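Local coordinates for phage-related protein (Bordetella bronchiseptica RB50, PDB 3BJQ) that probably serves as a major capsid protein of a phage, many copies of which would assemble into the shell around the viral genome, at residues Thr19-Tyr24 with Gly271-Glu276; Ala38-Tyr43 with Tyr265-Glu270; Lys46-Gly51 with Ser257-Ser262; Asp78-Val83 with Asp294-Leu299. All coordinates share one frame; numbering follows the deposited sequence.

Contact 1. Residues Thr19-Tyr24 with Gly271-Glu276; sequences THARGY and GHPLVE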
loop_
_atom_site.group_PDB
_atom_site.type_symbol
_atom_site.label_atom_id
_atom_site.label_comp_id
_atom_site.label_asym_id
_atom_site.label_seq_id
_atom_site.Cartn_x
_atom_site.Cartn_y
_atom_site.Cartn_z
ATOM N N THR E 19 -9.754 -7.438 20.134
ATOM C CA THR E 19 -10.508 -7.520 18.892
ATOM C C THR E 19 -11.113 -8.912 18.755
ATOM O O THR E 19 -12.289 -9.065 18.420
ATOM C CB THR E 19 -9.627 -7.156 17.707
ATOM O OG1 THR E 19 -9.228 -5.790 17.867
ATOM C CG2 THR E 19 -10.357 -7.350 16.360
ATOM N N HIS E 20 -10.331 -9.940 19.039
ATOM C CA HIS E 20 -10.885 -11.300 19.022
ATOM C C HIS E 20 -12.082 -11.471 19.984
ATOM O O HIS E 20 -13.097 -12.037 19.589
ATOM C CB HIS E 20 -9.800 -12.327 19.315
ATOM C CG HIS E 20 -10.325 -13.715 19.491
ATOM N ND1 HIS E 20 -10.495 -14.583 18.434
ATOM C CD2 HIS E 20 -10.746 -14.379 20.598
ATOM C CE1 HIS E 20 -10.983 -15.728 18.886
ATOM N NE2 HIS E 20 -11.147 -15.630 20.194
ATOM N N ALA E 21 -11.968 -10.978 21.222
ATOM C CA ALA E 21 -13.053 -11.053 22.209
ATOM C C ALA E 21 -14.320 -10.352 21.728
ATOM O O ALA E 21 -15.418 -10.810 22.038
ATOM C CB ALA E 21 -12.641 -10.452 23.581
ATOM N N ARG E 22 -14.166 -9.230 21.018
ATOM C CA ARG E 22 -15.325 -8.478 20.502
ATOM C C ARG E 22 -16.082 -9.195 19.401
ATOM O O ARG E 22 -17.240 -8.908 19.183
ATOM C CB ARG E 22 -14.912 -7.114 19.964
ATOM C CG ARG E 22 -14.366 -6.206 20.996
ATOM C CD ARG E 22 -14.187 -4.842 20.425
ATOM N NE ARG E 22 -13.667 -3.927 21.435
ATOM C CZ ARG E 22 -12.379 -3.708 21.667
ATOM N NH1 ARG E 22 -11.451 -4.337 20.952
ATOM N NH2 ARG E 22 -12.014 -2.846 22.614
ATOM N N GLY E 23 -15.413 -10.108 18.716
ATOM C CA GLY E 23 -16.040 -10.939 17.689
ATOM C C GLY E 23 -16.622 -12.249 18.188
ATOM O O GLY E 23 -17.183 -13.008 17.389
ATOM N N TYR E 24 -16.509 -12.511 19.507
ATOM C CA TYR E 24 -17.020 -13.740 20.128
ATOM C C TYR E 24 -18.536 -13.789 20.044
ATOM O O TYR E 24 -19.192 -12.843 20.448
ATOM C CB TYR E 24 -16.606 -13.803 21.604
ATOM C CG TYR E 24 -17.028 -15.061 22.361
ATOM C CD1 TYR E 24 -16.190 -16.161 22.424
ATOM C CD2 TYR E 24 -18.232 -15.124 23.051
ATOM C CE1 TYR E 24 -16.559 -17.309 23.109
ATOM C CE2 TYR E 24 -18.616 -16.283 23.742
ATOM C CZ TYR E 24 -17.771 -17.371 23.747
ATOM O OH TYR E 24 -18.096 -18.510 24.425
ATOM N N GLY E 271 -15.863 -0.100 25.452
ATOM C CA GLY E 271 -14.612 -0.780 25.137
ATOM C C GLY E 271 -14.578 -2.240 25.531
ATOM O O GLY E 271 -13.770 -2.997 24.999
ATOM N N HIS E 272 -15.458 -2.657 26.436
ATOM C CA HIS E 272 -15.499 -4.054 26.853
ATOM C C HIS E 272 -16.156 -4.897 25.752
ATOM O O HIS E 272 -17.057 -4.432 25.079
ATOM C CB HIS E 272 -16.210 -4.193 28.191
ATOM C CG HIS E 272 -15.435 -3.625 29.334
ATOM N ND1 HIS E 272 -15.527 -4.110 30.619
ATOM C CD2 HIS E 272 -14.494 -2.654 29.371
ATOM C CE1 HIS E 272 -14.723 -3.427 31.407
ATOM N NE2 HIS E 272 -14.082 -2.538 30.673
ATOM N N PRO E 273 -15.722 -6.150 25.571
ATOM C CA PRO E 273 -14.698 -6.864 26.308
ATOM C C PRO E 273 -13.272 -6.441 26.006
ATOM O O PRO E 273 -12.958 -6.167 24.852
ATOM C CB PRO E 273 -14.895 -8.312 25.844
ATOM C CG PRO E 273 -15.442 -8.179 24.503
ATOM C CD PRO E 273 -16.351 -7.009 24.560
ATOM N N LEU E 274 -12.446 -6.420 27.054
ATOM C CA LEU E 274 -11.016 -6.119 26.960
ATOM C C LEU E 274 -10.213 -7.317 27.457
ATOM O O LEU E 274 -10.615 -7.955 28.396
ATOM C CB LEU E 274 -10.633 -4.932 27.858
ATOM C CG LEU E 274 -11.242 -3.537 27.696
ATOM C CD1 LEU E 274 -10.962 -2.708 28.964
ATOM C CD2 LEU E 274 -10.746 -2.813 26.423
ATOM N N VAL E 275 -9.093 -7.605 26.804
ATOM C CA VAL E 275 -8.142 -8.616 27.256
ATOM C C VAL E 275 -6.828 -7.888 27.531
ATOM O O VAL E 275 -6.365 -7.089 26.700
ATOM C CB VAL E 275 -7.890 -9.680 26.200
ATOM C CG1 VAL E 275 -6.949 -10.725 26.735
ATOM C CG2 VAL E 275 -9.229 -10.318 25.765
ATOM N N GLU E 276 -6.255 -8.167 28.699
ATOM C CA GLU E 276 -4.989 -7.590 29.136
ATOM C C GLU E 276 -3.784 -8.421 28.691
ATOM O O GLU E 276 -3.888 -9.646 28.466
ATOM C CB GLU E 276 -4.961 -7.494 30.663
ATOM C CG GLU E 276 -6.068 -6.622 31.241
ATOM C CD GLU E 276 -6.211 -6.741 32.769
ATOM O OE1 GLU E 276 -5.168 -6.898 33.466
ATOM O OE2 GLU E 276 -7.377 -6.682 33.257
#
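Gly-271 O receives the side chain of Arg-22: NH2 comes within 3.0 Å of it, but the N-H points well off the line (130° at the hydrogen), and the bond is weak. The arginine chain runs extended from CG to NE, long enough to carry the guanidinium from the end of helix 15-22 to the chain leading into strand 274-281. Gly-271 itself has a positive phi (95°), where a CB would press on the carbonyl O of the preceding residue, and glycine has none. His-272 directs its ring elsewhere, where ND1 is hydrogen-bonded to Asp-294 N of strand 286-299, and a cis peptide bond joins it to Pro-273. Beyond this cis bond the compact, puckered proline ring faces the helix and packs against Ala-21. CG sits 3.6 Å from Ala-21 O and 3.7 Å from Ala-21 CB, while the Pro-273 carbonyl O lies over one face of the guanidinium, offset toward its rim. At Leu-274 the methyl CD2 reaches back to Arg-22 NH2, at 4.0 Å. Val-275 follows with CG2, which sits 4.1 Å from Ala-21 CB; its backbone N is bonded to Ser-18 OG in the same helix. Ala-21, small enough to let the proline close in, also touches Leu-116 of the long helix 105-131. The chemistry is divided: a buried apolar patch of alanine, proline and valine lies beside an exposed arginine with Gly-271 O as its weak partner here, so the apolar fit probably contributes more to the cohesion than the single weak bond.

Contact 2. Residues Ala38-Tyr43 with Tyr265-Glu270; sequences APVAQY and YTYQIE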
loop_
_atom_site.group_PDB
_atom_site.type_symbol
_atom_site.label_atom_id
_atom_site.label_comp_id
_atom_site.label_asym_id
_atom_site.label_seq_id
_atom_site.Cartn_x
_atom_site.Cartn_y
_atom_site.Cartn_z
ATOM N N ALA E 38 -25.145 -1.963 24.675
ATOM C CA ALA E 38 -25.054 -0.555 24.422
ATOM C C ALA E 38 -24.048 0.022 25.423
ATOM O O ALA E 38 -24.055 -0.384 26.585
ATOM C CB ALA E 38 -26.409 0.069 24.612
ATOM N N PRO E 39 -23.167 0.946 24.982
ATOM C CA PRO E 39 -22.122 1.454 25.871
ATOM C C PRO E 39 -22.568 2.495 26.901
ATOM O O PRO E 39 -23.393 3.376 26.615
ATOM C CB PRO E 39 -21.118 2.064 24.890
ATOM C CG PRO E 39 -21.997 2.567 23.792
ATOM C CD PRO E 39 -23.063 1.544 23.640
ATOM N N VAL E 40 -22.035 2.342 28.112
ATOM C CA VAL E 40 -22.140 3.318 29.158
ATOM C C VAL E 40 -20.719 3.547 29.724
ATOM O O VAL E 40 -19.787 2.807 29.415
ATOM C CB VAL E 40 -23.122 2.915 30.318
ATOM C CG1 VAL E 40 -24.471 2.611 29.806
ATOM C CG2 VAL E 40 -22.602 1.755 31.157
ATOM N N ALA E 41 -20.564 4.587 30.521
ATOM C CA ALA E 41 -19.279 4.902 31.157
ATOM C C ALA E 41 -19.286 4.625 32.656
ATOM O O ALA E 41 -18.248 4.285 33.226
ATOM C CB ALA E 41 -18.930 6.357 30.912
ATOM N N GLN E 42 -20.442 4.799 33.297
ATOM C CA GLN E 42 -20.576 4.663 34.760
ATOM C C GLN E 42 -20.929 3.245 35.226
ATOM O O GLN E 42 -21.825 2.596 34.661
ATOM C CB GLN E 42 -21.663 5.610 35.302
ATOM C CG GLN E 42 -21.387 7.127 35.204
ATOM C CD GLN E 42 -22.561 7.993 35.744
ATOM O OE1 GLN E 42 -23.653 7.488 36.047
ATOM N NE2 GLN E 42 -22.324 9.304 35.868
ATOM N N TYR E 43 -20.243 2.797 36.280
ATOM C CA TYR E 43 -20.520 1.510 36.919
ATOM C C TYR E 43 -21.789 1.535 37.772
ATOM O O TYR E 43 -22.413 0.493 38.008
ATOM C CB TYR E 43 -19.353 1.065 37.797
ATOM C CG TYR E 43 -18.287 0.364 37.023
ATOM C CD1 TYR E 43 -17.321 1.072 36.337
ATOM C CD2 TYR E 43 -18.251 -1.014 36.965
ATOM C CE1 TYR E 43 -16.329 0.415 35.600
ATOM C CE2 TYR E 43 -17.269 -1.678 36.239
ATOM C CZ TYR E 43 -16.318 -0.954 35.564
ATOM O OH TYR E 43 -15.381 -1.596 34.835
ATOM N N TYR E 265 -31.689 -3.053 27.436
ATOM C CA TYR E 265 -30.314 -2.956 26.973
ATOM C C TYR E 265 -29.417 -3.696 27.933
ATOM O O TYR E 265 -29.747 -3.832 29.100
ATOM C CB TYR E 265 -29.844 -1.485 26.966
ATOM C CG TYR E 265 -30.477 -0.690 25.861
ATOM C CD1 TYR E 265 -30.083 -0.887 24.542
ATOM C CD2 TYR E 265 -31.505 0.222 26.123
ATOM C CE1 TYR E 265 -30.699 -0.177 23.501
ATOM C CE2 TYR E 265 -32.125 0.944 25.082
ATOM C CZ TYR E 265 -31.720 0.738 23.790
ATOM O OH TYR E 265 -32.323 1.432 22.750
ATOM N N THR E 266 -28.287 -4.162 27.423
ATOM C CA THR E 266 -27.198 -4.625 28.271
ATOM C C THR E 266 -26.273 -3.391 28.432
ATOM O O THR E 266 -25.589 -2.973 27.504
ATOM C CB THR E 266 -26.471 -5.893 27.692
ATOM O OG1 THR E 266 -27.365 -7.033 27.694
ATOM C CG2 THR E 266 -25.233 -6.234 28.484
ATOM N N TYR E 267 -26.343 -2.753 29.591
ATOM C CA TYR E 267 -25.482 -1.610 29.913
ATOM C C TYR E 267 -24.083 -2.181 30.021
ATOM O O TYR E 267 -23.842 -3.051 30.866
ATOM C CB TYR E 267 -25.931 -0.964 31.249
ATOM C CG TYR E 267 -27.083 0.027 31.130
ATOM C CD1 TYR E 267 -28.066 -0.116 30.147
ATOM C CD2 TYR E 267 -27.212 1.069 32.010
ATOM C CE1 TYR E 267 -29.115 0.776 30.029
ATOM C CE2 TYR E 267 -28.286 1.971 31.910
ATOM C CZ TYR E 267 -29.213 1.826 30.908
ATOM O OH TYR E 267 -30.260 2.705 30.799
ATOM N N GLN E 268 -23.163 -1.729 29.169
ATOM C CA GLN E 268 -21.845 -2.326 29.110
ATOM C C GLN E 268 -20.781 -1.270 29.075
ATOM O O GLN E 268 -20.865 -0.329 28.304
ATOM C CB GLN E 268 -21.695 -3.227 27.884
ATOM C CG GLN E 268 -20.395 -4.025 27.901
ATOM C CD GLN E 268 -20.491 -5.321 27.129
ATOM O OE1 GLN E 268 -21.311 -6.183 27.455
ATOM N NE2 GLN E 268 -19.649 -5.474 26.107
ATOM N N ILE E 269 -19.761 -1.423 29.913
ATOM C CA ILE E 269 -18.704 -0.418 29.947
ATOM C C ILE E 269 -18.063 -0.263 28.570
ATOM O O ILE E 269 -17.734 -1.246 27.923
ATOM C CB ILE E 269 -17.628 -0.749 30.992
ATOM C CG1 ILE E 269 -18.252 -0.762 32.387
ATOM C CG2 ILE E 269 -16.510 0.247 30.895
ATOM C CD1 ILE E 269 -18.875 0.588 32.836
ATOM N N GLU E 270 -17.874 0.982 28.137
ATOM C CA GLU E 270 -17.367 1.260 26.794
ATOM C C GLU E 270 -16.009 0.582 26.577
ATOM O O GLU E 270 -15.134 0.645 27.423
ATOM C CB GLU E 270 -17.253 2.767 26.568
ATOM C CG GLU E 270 -17.055 3.167 25.109
ATOM C CD GLU E 270 -17.010 4.687 24.900
ATOM O OE1 GLU E 270 -16.930 5.451 25.907
ATOM O OE2 GLU E 270 -17.058 5.117 23.717
#
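Val-40 and Tyr-267 meet where the parallel strands 37-40 and 264-269 run side by side. CG1 of the valine, beside its own backbone N (chi1 -56°), rests off-centre on the tyrosine ring, 3.8 Å from CD2, in a CH-pi contact; the two side chains cross at about a right angle. A second bump is Ile-269: CG1 lies 3.7 Å from Tyr-43 CZ, and CD1 makes a CH-pi contact over the same ring face, 3.9 Å from the centroid and 17° off the normal. The broad ring suits the branched chain, and CD1 also fits against Ala-41 O. At the other end the small Ala-38 CB lets the Tyr-265 ring come close, meeting it obliquely at CD1, 3.8 Å away. Between these fits, Ala-38 N bonds to Thr-266 O at 3.0 Å and Val-40 N to Gln-268 O at 2.9 Å, while Gln-268 N and Glu-270 N return bonds to Ala-38 O and Val-40 O. Pro-39, which has no N-H, falls where none is needed. Antiparallel strand 286-299 flanks 264-269, Thr-266 OG1 reaches His-123 of helix 105-131, and Arg-110 of a neighbouring subunit packs on Pro-39.

Contact 3. Residues Lys46-Gly51 with Ser257-Ser262; sequences KILTFG and SVEEPS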
loop_
_atom_site.group_PDB
_atom_site.type_symbol
_atom_site.label_atom_id
_atom_site.label_comp_id
_atom_site.label_asym_id
_atom_site.label_seq_id
_atom_site.Cartn_x
_atom_site.Cartn_y
_atom_site.Cartn_z
ATOM N N LYS E 46 -28.471 5.515 36.995
ATOM C CA LYS E 46 -29.899 5.306 36.858
ATOM C C LYS E 46 -30.184 4.818 35.461
ATOM O O LYS E 46 -29.573 5.299 34.508
ATOM C CB LYS E 46 -30.659 6.604 37.109
ATOM C CG LYS E 46 -31.040 6.853 38.579
ATOM C CD LYS E 46 -29.964 7.487 39.364
ATOM C CE LYS E 46 -30.442 7.750 40.786
ATOM N NZ LYS E 46 -30.855 6.483 41.455
ATOM N N ILE E 47 -31.112 3.871 35.346
ATOM C CA ILE E 47 -31.514 3.335 34.062
ATOM C C ILE E 47 -32.333 4.400 33.362
ATOM O O ILE E 47 -33.313 4.899 33.925
ATOM C CB ILE E 47 -32.398 2.045 34.223
ATOM C CG1 ILE E 47 -31.625 0.925 34.928
ATOM C CG2 ILE E 47 -32.936 1.570 32.863
ATOM C CD1 ILE E 47 -32.477 -0.258 35.338
ATOM N N LEU E 48 -31.958 4.739 32.134
ATOM C CA LEU E 48 -32.764 5.673 31.345
ATOM C C LEU E 48 -34.004 4.901 30.963
ATOM O O LEU E 48 -33.920 3.879 30.257
ATOM C CB LEU E 48 -31.995 6.202 30.143
ATOM C CG LEU E 48 -32.651 7.414 29.472
ATOM C CD1 LEU E 48 -32.699 8.641 30.411
ATOM C CD2 LEU E 48 -31.892 7.753 28.217
ATOM N N THR E 49 -35.148 5.365 31.454
ATOM C CA THR E 49 -36.407 4.620 31.402
ATOM C C THR E 49 -37.392 5.252 30.427
ATOM O O THR E 49 -37.498 6.471 30.325
ATOM C CB THR E 49 -36.994 4.508 32.823
ATOM O OG1 THR E 49 -36.016 3.901 33.677
ATOM C CG2 THR E 49 -38.280 3.670 32.880
ATOM N N PHE E 50 -38.113 4.398 29.715
ATOM C CA PHE E 50 -39.060 4.830 28.718
ATOM C C PHE E 50 -40.458 4.378 29.082
ATOM O O PHE E 50 -40.793 3.199 28.990
ATOM C CB PHE E 50 -38.633 4.295 27.352
ATOM C CG PHE E 50 -37.165 4.469 27.091
ATOM C CD1 PHE E 50 -36.637 5.731 26.891
ATOM C CD2 PHE E 50 -36.314 3.390 27.141
ATOM C CE1 PHE E 50 -35.294 5.906 26.669
ATOM C CE2 PHE E 50 -34.974 3.535 26.918
ATOM C CZ PHE E 50 -34.458 4.803 26.656
ATOM N N GLY E 51 -41.266 5.339 29.504
ATOM C CA GLY E 51 -42.659 5.111 29.800
ATOM C C GLY E 51 -43.498 5.504 28.599
ATOM O O GLY E 51 -42.970 5.664 27.487
ATOM N N SER E 257 -28.091 2.187 21.464
ATOM C CA SER E 257 -27.874 3.330 22.352
ATOM C C SER E 257 -28.825 3.280 23.524
ATOM O O SER E 257 -30.024 3.212 23.293
ATOM C CB SER E 257 -28.159 4.618 21.581
ATOM O OG SER E 257 -28.183 5.718 22.449
ATOM N N VAL E 258 -28.314 3.393 24.769
ATOM C CA VAL E 258 -29.170 3.362 25.964
ATOM C C VAL E 258 -30.229 4.491 26.006
ATOM O O VAL E 258 -31.159 4.451 26.807
ATOM C CB VAL E 258 -28.338 3.385 27.297
ATOM C CG1 VAL E 258 -27.386 2.229 27.341
ATOM C CG2 VAL E 258 -27.585 4.735 27.485
ATOM N N GLU E 259 -30.077 5.488 25.133
ATOM C CA GLU E 259 -30.942 6.655 25.095
ATOM C C GLU E 259 -32.149 6.494 24.155
ATOM O O GLU E 259 -33.068 7.310 24.168
ATOM C CB GLU E 259 -30.112 7.860 24.649
ATOM C CG GLU E 259 -28.898 8.142 25.544
ATOM C CD GLU E 259 -28.121 9.380 25.098
ATOM O OE1 GLU E 259 -27.067 9.218 24.449
ATOM O OE2 GLU E 259 -28.565 10.517 25.389
ATOM N N GLU E 260 -32.131 5.454 23.332
ATOM C CA GLU E 260 -33.167 5.237 22.347
ATOM C C GLU E 260 -34.233 4.285 22.906
ATOM O O GLU E 260 -33.879 3.223 23.439
ATOM C CB GLU E 260 -32.556 4.667 21.070
ATOM C CG GLU E 260 -33.580 4.217 20.075
ATOM C CD GLU E 260 -32.951 3.774 18.775
ATOM O OE1 GLU E 260 -31.823 3.224 18.813
ATOM O OE2 GLU E 260 -33.591 3.982 17.725
ATOM N N PRO E 261 -35.520 4.700 22.862
ATOM C CA PRO E 261 -36.620 3.847 23.309
ATOM C C PRO E 261 -36.595 2.421 22.781
ATOM O O PRO E 261 -36.581 2.172 21.555
ATOM C CB PRO E 261 -37.860 4.627 22.899
ATOM C CG PRO E 261 -37.459 6.016 22.984
ATOM C CD PRO E 261 -36.014 6.050 22.539
ATOM N N SER E 262 -36.586 1.496 23.740
ATOM C CA SER E 262 -36.565 0.074 23.498
ATOM C C SER E 262 -36.935 -0.650 24.785
ATOM O O SER E 262 -36.921 -0.041 25.856
ATOM C CB SER E 262 -35.156 -0.360 23.032
ATOM O OG SER E 262 -35.193 -1.605 22.355
HETATM O O HOH W 1 -31.915 2.758 28.689
#
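Leu-48 and Phe-50, where strand 44-49 of the two-stranded sheet gives way to a loop, face Val-258 to Ser-262, in the irregular chain before strand 264-269. A type I turn spans Ser-257 to Glu-260, tightened by an ST turn in which Ser-257 OG accepts from Glu-259 N; serine suits the place because its short hydroxyl can fold back on the backbone. No direct hydrogen bond joins the two backbones. A water instead donates to Leu-48 O at 2.8 Å and to Val-258 O at 2.6 Å, bridging two acceptors that could not pair by themselves. The Phe-50 ring enters the bend of the loop. Pro-261 CA stands over the centre of one face, 3.8 Å from the centroid and 7° off the normal, a CH-pi contact; the two side chains cross at about a right angle, and Pro-261 CG meets the rim at CD1. The opposite face has the carbonyl carbon of Leu-48 toward its rim. At the edge, in the ring plane, Val-258 O comes 3.3 Å from CZ, and Glu-260 O lies obliquely, 3.6 Å from CZ. Leu-48, with CG anti to the backbone N (chi1 -166°), lays CD2 against Glu-259 CA at 3.4 Å. The Glu-260 carboxylate bonds to Tyr-58 OH and Asn-253 ND2. Leu-95 of a neighbouring subunit packs on Val-258 and Glu-259. The slightly positive rim of a phenylalanine suits a setting of carbonyl oxygens: the ring brings bulk to the loop, while the water donates to one of these acceptors, Val-258 O, and Tyr-265 OH serves Glu-260 O.

Contact 4. Residues Asp78-Val83 with Asp294-Leu299; sequences DPYSIV and DNTPAL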
loop_
_atom_site.group_PDB
_atom_site.type_symbol
_atom_site.label_atom_id
_atom_site.label_comp_id
_atom_site.label_asym_id
_atom_site.label_seq_id
_atom_site.Cartn_x
_atom_site.Cartn_y
_atom_site.Cartn_z
ATOM N N ASP E 78 -34.896 3.564 37.923
ATOM C CA ASP E 78 -34.283 2.731 38.955
ATOM C C ASP E 78 -32.775 2.697 38.803
ATOM O O ASP E 78 -32.259 2.845 37.715
ATOM C CB ASP E 78 -34.837 1.288 38.891
ATOM C CG ASP E 78 -36.286 1.194 39.347
ATOM O OD1 ASP E 78 -36.811 2.202 39.838
ATOM O OD2 ASP E 78 -36.893 0.109 39.231
ATOM N N PRO E 79 -32.064 2.504 39.911
ATOM C CA PRO E 79 -30.631 2.477 39.823
ATOM C C PRO E 79 -30.148 1.179 39.211
ATOM O O PRO E 79 -30.839 0.165 39.262
ATOM C CB PRO E 79 -30.193 2.551 41.282
ATOM C CG PRO E 79 -31.286 1.917 42.019
ATOM C CD PRO E 79 -32.529 2.287 41.293
ATOM N N TYR E 80 -28.974 1.242 38.607
ATOM C CA TYR E 80 -28.312 0.062 38.085
ATOM C C TYR E 80 -26.928 0.010 38.686
ATOM O O TYR E 80 -26.373 1.035 39.077
ATOM C CB TYR E 80 -28.211 0.087 36.555
ATOM C CG TYR E 80 -27.126 0.992 35.979
ATOM C CD1 TYR E 80 -25.800 0.575 35.910
ATOM C CD2 TYR E 80 -27.449 2.230 35.450
ATOM C CE1 TYR E 80 -24.826 1.382 35.346
ATOM C CE2 TYR E 80 -26.491 3.050 34.907
ATOM C CZ TYR E 80 -25.188 2.622 34.853
ATOM O OH TYR E 80 -24.253 3.449 34.315
ATOM N N SER E 81 -26.354 -1.187 38.710
ATOM C CA SER E 81 -25.018 -1.349 39.212
ATOM C C SER E 81 -24.306 -2.450 38.432
ATOM O O SER E 81 -24.754 -3.607 38.388
ATOM C CB SER E 81 -25.022 -1.645 40.713
ATOM O OG SER E 81 -23.688 -1.751 41.201
ATOM N N ILE E 82 -23.207 -2.070 37.795
ATOM C CA ILE E 82 -22.407 -3.018 37.052
ATOM C C ILE E 82 -21.352 -3.469 38.050
ATOM O O ILE E 82 -20.595 -2.646 38.576
ATOM C CB ILE E 82 -21.773 -2.369 35.811
ATOM C CG1 ILE E 82 -22.864 -2.010 34.800
ATOM C CG2 ILE E 82 -20.713 -3.293 35.190
ATOM C CD1 ILE E 82 -22.417 -1.088 33.692
ATOM N N VAL E 83 -21.329 -4.764 38.346
ATOM C CA VAL E 83 -20.344 -5.314 39.283
ATOM C C VAL E 83 -19.086 -5.687 38.497
ATOM O O VAL E 83 -19.166 -6.437 37.512
ATOM C CB VAL E 83 -20.899 -6.534 40.087
ATOM C CG1 VAL E 83 -19.791 -7.242 40.877
ATOM C CG2 VAL E 83 -21.994 -6.076 41.050
ATOM N N ASP E 294 -17.584 -6.012 31.746
ATOM C CA ASP E 294 -18.439 -5.554 32.825
ATOM C C ASP E 294 -19.727 -4.999 32.236
ATOM O O ASP E 294 -19.708 -4.064 31.439
ATOM C CB ASP E 294 -17.733 -4.471 33.659
ATOM C CG ASP E 294 -16.553 -5.016 34.479
ATOM O OD1 ASP E 294 -16.569 -6.209 34.858
ATOM O OD2 ASP E 294 -15.634 -4.225 34.780
ATOM N N ASN E 295 -20.837 -5.600 32.620
ATOM C CA ASN E 295 -22.123 -5.294 32.023
ATOM C C ASN E 295 -23.260 -5.634 32.972
ATOM O O ASN E 295 -23.072 -6.343 33.959
ATOM C CB ASN E 295 -22.297 -6.084 30.720
ATOM C CG ASN E 295 -22.576 -7.577 30.958
ATOM O OD1 ASN E 295 -23.740 -8.003 30.973
ATOM N ND2 ASN E 295 -21.509 -8.373 31.144
ATOM N N THR E 296 -24.432 -5.094 32.680
ATOM C CA THR E 296 -25.651 -5.490 33.369
ATOM C C THR E 296 -26.837 -5.262 32.437
ATOM O O THR E 296 -26.948 -4.189 31.868
ATOM C CB THR E 296 -25.838 -4.718 34.719
ATOM O OG1 THR E 296 -26.712 -5.469 35.570
ATOM C CG2 THR E 296 -26.396 -3.314 34.520
ATOM N N PRO E 297 -27.666 -6.300 32.206
ATOM C CA PRO E 297 -28.965 -6.109 31.554
ATOM C C PRO E 297 -29.887 -5.200 32.368
ATOM O O PRO E 297 -29.898 -5.284 33.584
ATOM C CB PRO E 297 -29.552 -7.529 31.512
ATOM C CG PRO E 297 -28.355 -8.423 31.567
ATOM C CD PRO E 297 -27.386 -7.730 32.463
ATOM N N ALA E 298 -30.659 -4.364 31.681
ATOM C CA ALA E 298 -31.555 -3.417 32.325
ATOM C C ALA E 298 -32.859 -3.364 31.515
ATOM O O ALA E 298 -32.826 -3.308 30.296
ATOM C CB ALA E 298 -30.904 -2.062 32.380
ATOM N N LEU E 299 -33.995 -3.423 32.204
ATOM C CA LEU E 299 -35.286 -3.269 31.560
ATOM C C LEU E 299 -35.524 -1.756 31.562
ATOM O O LEU E 299 -35.581 -1.146 32.600
ATOM C CB LEU E 299 -36.376 -4.036 32.333
ATOM C CG LEU E 299 -37.601 -4.459 31.515
ATOM C CD1 LEU E 299 -38.440 -5.504 32.247
ATOM C CD2 LEU E 299 -38.428 -3.275 31.153
HETATM O O HOH W 2 -22.688 -6.603 36.868
HETATM O O HOH W 3 -20.194 -7.307 35.227
#
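Val-83 O is gripped by two groups: a water that donates to it at 2.7 Å and Ser-85 OG, two residues on. The same water accepts from Asn-295 N at 3.2 Å. A second water accepts a hydrogen bond from Val-83 N at 2.7 Å and donates one to Asn-295 O at 2.9 Å, and thus the backbones of Val-83 and Asn-295 are joined twice through solvent, with no direct hydrogen bond. Beside this bridge lies Ile-82. Its CG2, anti to the backbone N, presses on the peptide between Asp-294 and Asn-295, 3.5 Å from Asn-295 N, and CG1 meets Thr-296 CG2 at 3.8 Å. A branched isoleucine suits the spot because its two arms cover neighbouring residues at once. The touching parts, 80-83 and 294-296, run 145° apart, yet the strands belong to different sheets: 75-81 pairs with 44-49 in a two-stranded arm, consistent with the extended loop of HK97-like capsid proteins, whereas 286-299 is part of the mixed sheet beside helix 105-131. Tyr-80 CG lies between its own N and carbonyl carbon (chi1 77°), and CD1 approaches Thr-296 CG2 at 4.2 Å. The threonine offers this methyl while its hydroxyl lies toward Ser-81 O. Tyr-80 OH bonds to Gln-42 O, and Asp-294 divides its carboxylate, OD1 accepting from Ser-85 N and OD2 bonding to Tyr-43 OH.

Contacts 2 and 4 lie closest, their centres about 8 Å apart, sharing the neighbouring strands 264-269 and 286-299; Tyr-267 O packs 3.4 Å from Asn-295 CB between them. Contact 3 joins contact 2 through Tyr-267 OH and Leu-48 N, 3.0 Å apart, and contact 4 through Ile-47 N and Asp-78 O, 2.8 Å apart. Contact 1 sits at the far end, its centre about 25 Å from that of contact 3 and about 14 Å from that of contact 2, which it touches where His-272 CE1 packs 3.9 Å from Tyr-43 OH. Gln-268 of contact 2 hydrogen-bonds to a tetraethylene glycol, probably from the crystallisation liquor. Contacts 2 and 3 both touch the same neighbouring subunit, at its Leu-95.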